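Xylulose kinase (Escherichia coli, PDB 2ITM) catalyses the ATP-dependent phosphorylation of D-xylulose to D-xylulose 5-phosphate, and less efficiently that of 1-deoxy-D-xylulose, as a homodimeric FGGY-family sugar kinase. Local coordinates at residues R398-Y401 / W402-M405; V365-G368 / V369-L373; A459-Y462 / A463-P467. All coordinates share one frame; numbering follows the deposited sequence.

Three local contacts, each within a few residues, lie on three helices that pack on one another. From the N terminus, interaction 2 (365-373) comes first, inside helix 358-381; interaction 1 (398-405) follows at the start of helix 400-410, and interaction 3 (459-467) opens helix 459-479. Each closes only a short local turn, that of interaction 1 including the N-cap residue before the helix, and the three run in series, neither nesting nor crossing. Space brings them together: the indole of W402 in interaction 1 probably hydrogen-bonds through NE1 to L366 O of interaction 2, M405 lies against both other contacts, and E367 of interaction 2 meets Y465 of interaction 3. The three helices are thereby tied together away from the sugar site.

Interaction 1: residues R398-Y401 / W402-M405; sequences RSEY and WRQM
R403 folds its side chain back over R398, S399 and E400, the residues that lead into its own helix. CG stands beside the backbone N (chi1 -75°), and a bend at chi3 (-58°) swings the guanidinium round until one face lies above S399 O, about 3.3 Å from its plane, and above E400 CA. R398 O comes to the edge instead, 2.6 Å from R403 NH1 in a weak, poorly aligned bond; the same NH1 also donates to A397 O, so one nitrogen gathers two carbonyls of the incoming loop. NE and NH2 are taken by H455 and Q453, and Y416 adds a cation-pi contact. This is the N-terminal end of the helix in a beta-alpha-beta unit (strand 390-393, helix 400-410, strand 414-417) of the C-terminal FGGY domain, and S399 is its N-cap: S399 OG receives a weak bond from W402 N at 3.5 Å. Behind the cap, regular i to i+4 bonding begins, R403 N reaching S399 O at 3.0 Å. With an alanine in place of R403, the carbonyls of A397 and R398 would probably lose their shared donor and the approach to the helix would be freer to move. One turn on, the side chains of Y401 and M405 cross obliquely. The methionine runs extended as far as SD and then bends at chi3 (-71°), which brings methyl CE to 3.7 Å from Y401 OH and 4.0 Å from Y401 CZ.

Interaction 2: residues V365-G368 / V369-L373; sequences VLEG and VGYAL
E367 and Y371, one turn apart on helix 358-381, illustrate the i to i+4 pairing of an alpha-helix within the C-terminal FGGY domain. The tight part lies where the tyrosine ring meets the backbone. E367 O accepts from Y371 N at 2.7 Å and also sits over one face of the Y371 ring, 3.0 Å above its plane and displaced toward the rim. The ring reaches this position because CG stands beside the backbone N (chi1 -63°), which lays the tyrosine back along the preceding turn. Beyond that point the two side chains run side by side more loosely: Y371 OH is 4.0 Å from E367 CB, and carboxylate and ring are inclined by 30°. On this partly exposed side E367 OE2 turns to other partners, a salt bridge with R363 and a hydrogen bond with Y465 OH. V365 and V369 instead belong to the buried side, where F329 of strand 328-333 packs on both. V369 N donates to V365 O at 2.9 Å, and the branched side chains point the same way, V365 CG1 lying 4.2 Å from V369 CG2.

Interaction 3: residues A459-Y462 / A463-P467; sequences AQRY and AAYQP
The Y462 ring and the Q466 amide are stacked, their planes 24° apart, although the two side chains as a whole run at a slant to each other. Over one face of the ring sits Q466 CG, a CH-pi contact 4.2 Å from the centroid, while the amide extends toward the hydroxyl end: Q466 NE2 is 3.3 Å from Y462 CE1. A bend at chi2 (-71°) folds the glutamine chain back to achieve this. The second flat pair, R461 and Y465, lies side by side pointing the same way, but guanidinium and ring are steeply inclined, 78° apart, and only loosely matched, with R461 NH2 4.0 Å from Y465 OH. Their polar ends serve other partners: R461 NH2 forms a salt bridge with D408, and Y465 OH is hydrogen-bonded to E367 OE2. The helix is kinked at P467, which has no N-H to give to the turn before it, and the bonding just ahead is irregular. Y462 O accepts from Y465 N at 3.1 Å, an i to i+3 bond arriving from above the carbonyl plane, and also weakly from Q466 N; the bond from Y465 N to R461 O is likewise weak. Q460, A463 and A464 are exposed, whereas R461 and Y465 pack on M405 of helix 400-410, and Y465 also reaches D408 and I409 there, so this face of helix 459-479 lies against helix 400-410, with E367 of helix 358-381 alongside.

Interaction 1: residues R398-Y401 / W402-M405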
loop_
_atom_site.group_PDB
_atom_site.type_symbol
_atom_site.label_atom_id
_atom_site.label_comp_id
_atom_site.label_asym_id
_atom_site.label_seq_id
_atom_site.Cartn_x
_atom_site.Cartn_y
_atom_site.Cartn_z
ATOM N N ARG A 398 -22.380 2.935 15.236
ATOM C CA ARG A 398 -23.674 2.349 14.990
ATOM C C ARG A 398 -23.665 0.821 15.088
ATOM O O ARG A 398 -24.618 0.234 15.590
ATOM C CB ARG A 398 -24.270 2.848 13.680
ATOM C CG ARG A 398 -23.617 2.263 12.429
ATOM C CD ARG A 398 -23.535 3.226 11.243
ATOM N NE ARG A 398 -24.257 2.736 10.072
ATOM C CZ ARG A 398 -23.985 3.069 8.817
ATOM N NH1 ARG A 398 -22.990 3.900 8.544
ATOM N NH2 ARG A 398 -24.716 2.565 7.828
ATOM N N SER A 399 -22.582 0.187 14.650
ATOM C CA SER A 399 -22.459 -1.263 14.706
ATOM C C SER A 399 -22.307 -1.844 16.107
ATOM O O SER A 399 -21.406 -1.485 16.848
ATOM C CB SER A 399 -21.334 -1.744 13.802
ATOM O OG SER A 399 -21.229 -3.145 13.810
ATOM N N GLU A 400 -23.215 -2.745 16.460
ATOM C CA GLU A 400 -23.149 -3.475 17.716
ATOM C C GLU A 400 -21.896 -4.331 17.823
ATOM O O GLU A 400 -21.231 -4.354 18.841
ATOM C CB GLU A 400 -24.384 -4.356 17.856
ATOM C CG GLU A 400 -24.409 -5.251 19.073
ATOM C CD GLU A 400 -25.554 -6.243 19.020
ATOM O OE1 GLU A 400 -25.843 -6.750 17.923
ATOM O OE2 GLU A 400 -26.160 -6.509 20.070
ATOM N N TYR A 401 -21.581 -5.030 16.750
ATOM C CA TYR A 401 -20.380 -5.828 16.705
ATOM C C TYR A 401 -19.149 -5.004 17.037
ATOM O O TYR A 401 -18.322 -5.417 17.830
ATOM C CB TYR A 401 -20.218 -6.486 15.345
ATOM C CG TYR A 401 -18.983 -7.337 15.265
ATOM C CD1 TYR A 401 -18.718 -8.285 16.235
ATOM C CD2 TYR A 401 -18.073 -7.180 14.241
ATOM C CE1 TYR A 401 -17.602 -9.056 16.179
ATOM C CE2 TYR A 401 -16.944 -7.947 14.176
ATOM C CZ TYR A 401 -16.711 -8.885 15.153
ATOM O OH TYR A 401 -15.588 -9.666 15.108
ATOM N N TRP A 402 -19.030 -3.835 16.425
ATOM C CA TRP A 402 -17.821 -3.076 16.546
ATOM C C TRP A 402 -17.693 -2.415 17.892
ATOM O O TRP A 402 -16.642 -2.380 18.479
ATOM C CB TRP A 402 -17.688 -2.049 15.436
ATOM C CG TRP A 402 -16.321 -1.452 15.389
ATOM C CD1 TRP A 402 -15.138 -2.122 15.319
ATOM C CD2 TRP A 402 -15.990 -0.074 15.439
ATOM N NE1 TRP A 402 -14.088 -1.244 15.315
ATOM C CE2 TRP A 402 -14.584 0.025 15.389
ATOM C CE3 TRP A 402 -16.734 1.099 15.520
ATOM C CZ2 TRP A 402 -13.925 1.238 15.412
ATOM C CZ3 TRP A 402 -16.076 2.289 15.541
ATOM C CH2 TRP A 402 -14.684 2.356 15.489
ATOM N N ARG A 403 -18.814 -1.922 18.391
ATOM C CA ARG A 403 -18.877 -1.348 19.716
ATOM C C ARG A 403 -18.349 -2.320 20.756
ATOM O O ARG A 403 -17.631 -1.934 21.671
ATOM C CB ARG A 403 -20.311 -0.948 20.057
ATOM C CG ARG A 403 -20.818 0.322 19.370
ATOM C CD ARG A 403 -21.980 0.974 20.073
ATOM N NE ARG A 403 -23.097 0.050 20.199
ATOM C CZ ARG A 403 -23.993 -0.183 19.257
ATOM N NH1 ARG A 403 -23.926 0.437 18.099
ATOM N NH2 ARG A 403 -24.964 -1.050 19.472
ATOM N N GLN A 404 -18.719 -3.585 20.615
ATOM C CA GLN A 404 -18.250 -4.619 21.513
ATOM C C GLN A 404 -16.781 -4.925 21.332
ATOM O O GLN A 404 -16.066 -5.104 22.295
ATOM C CB GLN A 404 -19.037 -5.897 21.312
ATOM C CG GLN A 404 -18.675 -6.955 22.305
ATOM C CD GLN A 404 -19.056 -6.571 23.699
ATOM O OE1 GLN A 404 -18.269 -6.715 24.622
ATOM N NE2 GLN A 404 -20.271 -6.082 23.858
ATOM N N MET A 405 -16.358 -5.016 20.083
ATOM C CA MET A 405 -14.964 -5.157 19.766
ATOM C C MET A 405 -14.179 -4.051 20.408
ATOM O O MET A 405 -13.111 -4.288 20.963
ATOM C CB MET A 405 -14.729 -5.169 18.264
ATOM C CG MET A 405 -13.257 -5.186 17.893
ATOM S SD MET A 405 -12.904 -5.112 16.149
ATOM C CE MET A 405 -13.432 -6.717 15.677
#

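Interaction 2: residues V365-G368 / V369-L373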
loop_
_atom_site.group_PDB
_atom_site.type_symbol
_atom_site.label_atom_id
_atom_site.label_comp_id
_atom_site.label_asym_id
_atom_site.label_seq_id
_atom_site.Cartn_x
_atom_site.Cartn_y
_atom_site.Cartn_z
ATOM N N VAL A 365 -9.126 -3.794 9.301
ATOM C CA VAL A 365 -9.519 -2.419 9.483
ATOM C C VAL A 365 -10.200 -2.153 10.816
ATOM O O VAL A 365 -9.801 -1.268 11.548
ATOM C CB VAL A 365 -10.369 -1.910 8.309
ATOM C CG1 VAL A 365 -10.650 -0.451 8.467
ATOM C CG2 VAL A 365 -9.660 -2.155 7.013
ATOM N N LEU A 366 -11.212 -2.942 11.135
ATOM C CA LEU A 366 -11.926 -2.787 12.387
ATOM C C LEU A 366 -10.986 -2.868 13.576
ATOM O O LEU A 366 -11.042 -2.052 14.473
ATOM C CB LEU A 366 -13.028 -3.836 12.510
ATOM C CG LEU A 366 -14.156 -3.793 11.482
ATOM C CD1 LEU A 366 -15.283 -4.739 11.866
ATOM C CD2 LEU A 366 -14.659 -2.392 11.324
ATOM N N GLU A 367 -10.122 -3.864 13.561
ATOM C CA GLU A 367 -9.255 -4.120 14.682
ATOM C C GLU A 367 -8.202 -3.031 14.820
ATOM O O GLU A 367 -7.903 -2.597 15.919
ATOM C CB GLU A 367 -8.620 -5.501 14.575
ATOM C CG GLU A 367 -9.620 -6.634 14.733
ATOM C CD GLU A 367 -9.003 -8.016 14.683
ATOM O OE1 GLU A 367 -8.077 -8.243 13.893
ATOM O OE2 GLU A 367 -9.474 -8.877 15.433
ATOM N N GLY A 368 -7.660 -2.588 13.696
ATOM C CA GLY A 368 -6.647 -1.548 13.693
ATOM C C GLY A 368 -7.129 -0.164 14.075
ATOM O O GLY A 368 -6.491 0.541 14.841
ATOM N N VAL A 369 -8.268 0.230 13.533
ATOM C CA VAL A 369 -8.931 1.416 14.013
ATOM C C VAL A 369 -9.228 1.293 15.500
ATOM O O VAL A 369 -8.969 2.199 16.261
ATOM C CB VAL A 369 -10.215 1.714 13.230
ATOM C CG1 VAL A 369 -10.937 2.887 13.843
ATOM C CG2 VAL A 369 -9.909 1.972 11.784
ATOM N N GLY A 370 -9.765 0.153 15.899
ATOM C CA GLY A 370 -9.928 -0.171 17.302
ATOM C C GLY A 370 -8.683 0.042 18.134
ATOM O O GLY A 370 -8.728 0.689 19.157
ATOM N N TYR A 371 -7.568 -0.513 17.677
ATOM C CA TYR A 371 -6.310 -0.425 18.399
ATOM C C TYR A 371 -5.859 1.027 18.576
ATOM O O TYR A 371 -5.434 1.421 19.646
ATOM C CB TYR A 371 -5.219 -1.230 17.701
ATOM C CG TYR A 371 -5.447 -2.722 17.615
ATOM C CD1 TYR A 371 -6.122 -3.415 18.603
ATOM C CD2 TYR A 371 -4.982 -3.431 16.536
ATOM C CE1 TYR A 371 -6.326 -4.761 18.506
ATOM C CE2 TYR A 371 -5.181 -4.777 16.430
ATOM C CZ TYR A 371 -5.851 -5.442 17.414
ATOM O OH TYR A 371 -6.029 -6.781 17.285
ATOM N N ALA A 372 -5.957 1.791 17.494
ATOM C CA ALA A 372 -5.675 3.214 17.496
ATOM C C ALA A 372 -6.513 3.995 18.514
ATOM O O ALA A 372 -5.982 4.736 19.321
ATOM C CB ALA A 372 -5.855 3.776 16.116
ATOM N N LEU A 373 -7.822 3.796 18.463
ATOM C CA LEU A 373 -8.743 4.482 19.344
ATOM C C LEU A 373 -8.481 4.200 20.821
ATOM O O LEU A 373 -8.558 5.086 21.644
ATOM C CB LEU A 373 -10.187 4.149 18.981
ATOM C CG LEU A 373 -10.702 4.643 17.627
ATOM C CD1 LEU A 373 -12.085 4.141 17.337
ATOM C CD2 LEU A 373 -10.616 6.147 17.493
#

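Interaction 3: residues A459-Y462 / A463-P467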
loop_
_atom_site.group_PDB
_atom_site.type_symbol
_atom_site.label_atom_id
_atom_site.label_comp_id
_atom_site.label_asym_id
_atom_site.label_seq_id
_atom_site.Cartn_x
_atom_site.Cartn_y
_atom_site.Cartn_z
ATOM N N ALA A 459 -13.806 -10.632 29.216
ATOM C CA ALA A 459 -12.531 -10.841 29.878
ATOM C C ALA A 459 -11.606 -11.714 29.053
ATOM O O ALA A 459 -10.403 -11.527 29.060
ATOM C CB ALA A 459 -12.747 -11.440 31.242
ATOM N N GLN A 460 -12.189 -12.664 28.338
ATOM C CA GLN A 460 -11.440 -13.562 27.477
ATOM C C GLN A 460 -10.914 -12.877 26.213
ATOM O O GLN A 460 -9.746 -12.996 25.887
ATOM C CB GLN A 460 -12.265 -14.814 27.131
ATOM C CG GLN A 460 -12.528 -15.757 28.324
ATOM C CD GLN A 460 -13.321 -17.017 27.955
ATOM O OE1 GLN A 460 -14.501 -16.937 27.638
ATOM N NE2 GLN A 460 -12.669 -18.175 28.010
ATOM N N ARG A 461 -11.784 -12.158 25.515
ATOM C CA ARG A 461 -11.388 -11.421 24.323
ATOM C C ARG A 461 -10.463 -10.238 24.616
ATOM O O ARG A 461 -9.633 -9.914 23.823
ATOM C CB ARG A 461 -12.603 -10.944 23.540
ATOM C CG ARG A 461 -13.486 -12.029 22.994
ATOM C CD ARG A 461 -13.739 -11.940 21.499
ATOM N NE ARG A 461 -13.904 -10.567 21.028
ATOM C CZ ARG A 461 -14.648 -10.221 19.987
ATOM N NH1 ARG A 461 -15.301 -11.155 19.316
ATOM N NH2 ARG A 461 -14.756 -8.953 19.627
ATOM N N TYR A 462 -10.630 -9.614 25.772
ATOM C CA TYR A 462 -9.716 -8.578 26.214
ATOM C C TYR A 462 -8.306 -9.108 26.334
ATOM O O TYR A 462 -7.375 -8.513 25.826
ATOM C CB TYR A 462 -10.162 -7.946 27.525
ATOM C CG TYR A 462 -9.177 -7.008 28.145
ATOM C CD1 TYR A 462 -9.033 -5.719 27.676
ATOM C CD2 TYR A 462 -8.384 -7.398 29.200
ATOM C CE1 TYR A 462 -8.134 -4.856 28.232
ATOM C CE2 TYR A 462 -7.481 -6.538 29.758
ATOM C CZ TYR A 462 -7.354 -5.268 29.267
ATOM O OH TYR A 462 -6.454 -4.419 29.827
ATOM N N ALA A 463 -8.157 -10.235 27.010
ATOM C CA ALA A 463 -6.863 -10.867 27.178
ATOM C C ALA A 463 -6.245 -11.256 25.850
ATOM O O ALA A 463 -5.044 -11.152 25.673
ATOM C CB ALA A 463 -6.962 -12.058 28.078
ATOM N N ALA A 464 -7.078 -11.706 24.928
ATOM C CA ALA A 464 -6.633 -12.090 23.602
ATOM C C ALA A 464 -6.154 -10.893 22.799
ATOM O O ALA A 464 -5.327 -11.018 21.908
ATOM C CB ALA A 464 -7.730 -12.796 22.868
ATOM N N TYR A 465 -6.695 -9.730 23.109
ATOM C CA TYR A 465 -6.391 -8.555 22.329
ATOM C C TYR A 465 -5.089 -7.912 22.781
ATOM O O TYR A 465 -4.447 -7.229 22.025
ATOM C CB TYR A 465 -7.561 -7.572 22.323
ATOM C CG TYR A 465 -8.515 -7.767 21.172
ATOM C CD1 TYR A 465 -9.855 -7.972 21.390
ATOM C CD2 TYR A 465 -8.069 -7.738 19.863
ATOM C CE1 TYR A 465 -10.729 -8.152 20.346
ATOM C CE2 TYR A 465 -8.935 -7.905 18.807
ATOM C CZ TYR A 465 -10.266 -8.110 19.053
ATOM O OH TYR A 465 -11.134 -8.290 18.015
ATOM N N GLN A 466 -4.701 -8.149 24.023
ATOM C CA GLN A 466 -3.630 -7.370 24.603
ATOM C C GLN A 466 -2.298 -7.504 23.867
ATOM O O GLN A 466 -1.662 -6.512 23.580
ATOM C CB GLN A 466 -3.482 -7.627 26.093
ATOM C CG GLN A 466 -4.542 -6.981 26.948
ATOM C CD GLN A 466 -4.402 -5.491 27.032
ATOM O OE1 GLN A 466 -3.448 -4.985 27.619
ATOM N NE2 GLN A 466 -5.354 -4.773 26.457
ATOM N N PRO A 467 -1.886 -8.725 23.551
ATOM C CA PRO A 467 -0.674 -8.921 22.757
ATOM C C PRO A 467 -0.760 -8.348 21.351
ATOM O O PRO A 467 0.247 -7.964 20.802
ATOM C CB PRO A 467 -0.506 -10.437 22.706
ATOM C CG PRO A 467 -1.782 -11.009 23.169
ATOM C CD PRO A 467 -2.460 -9.998 23.997
#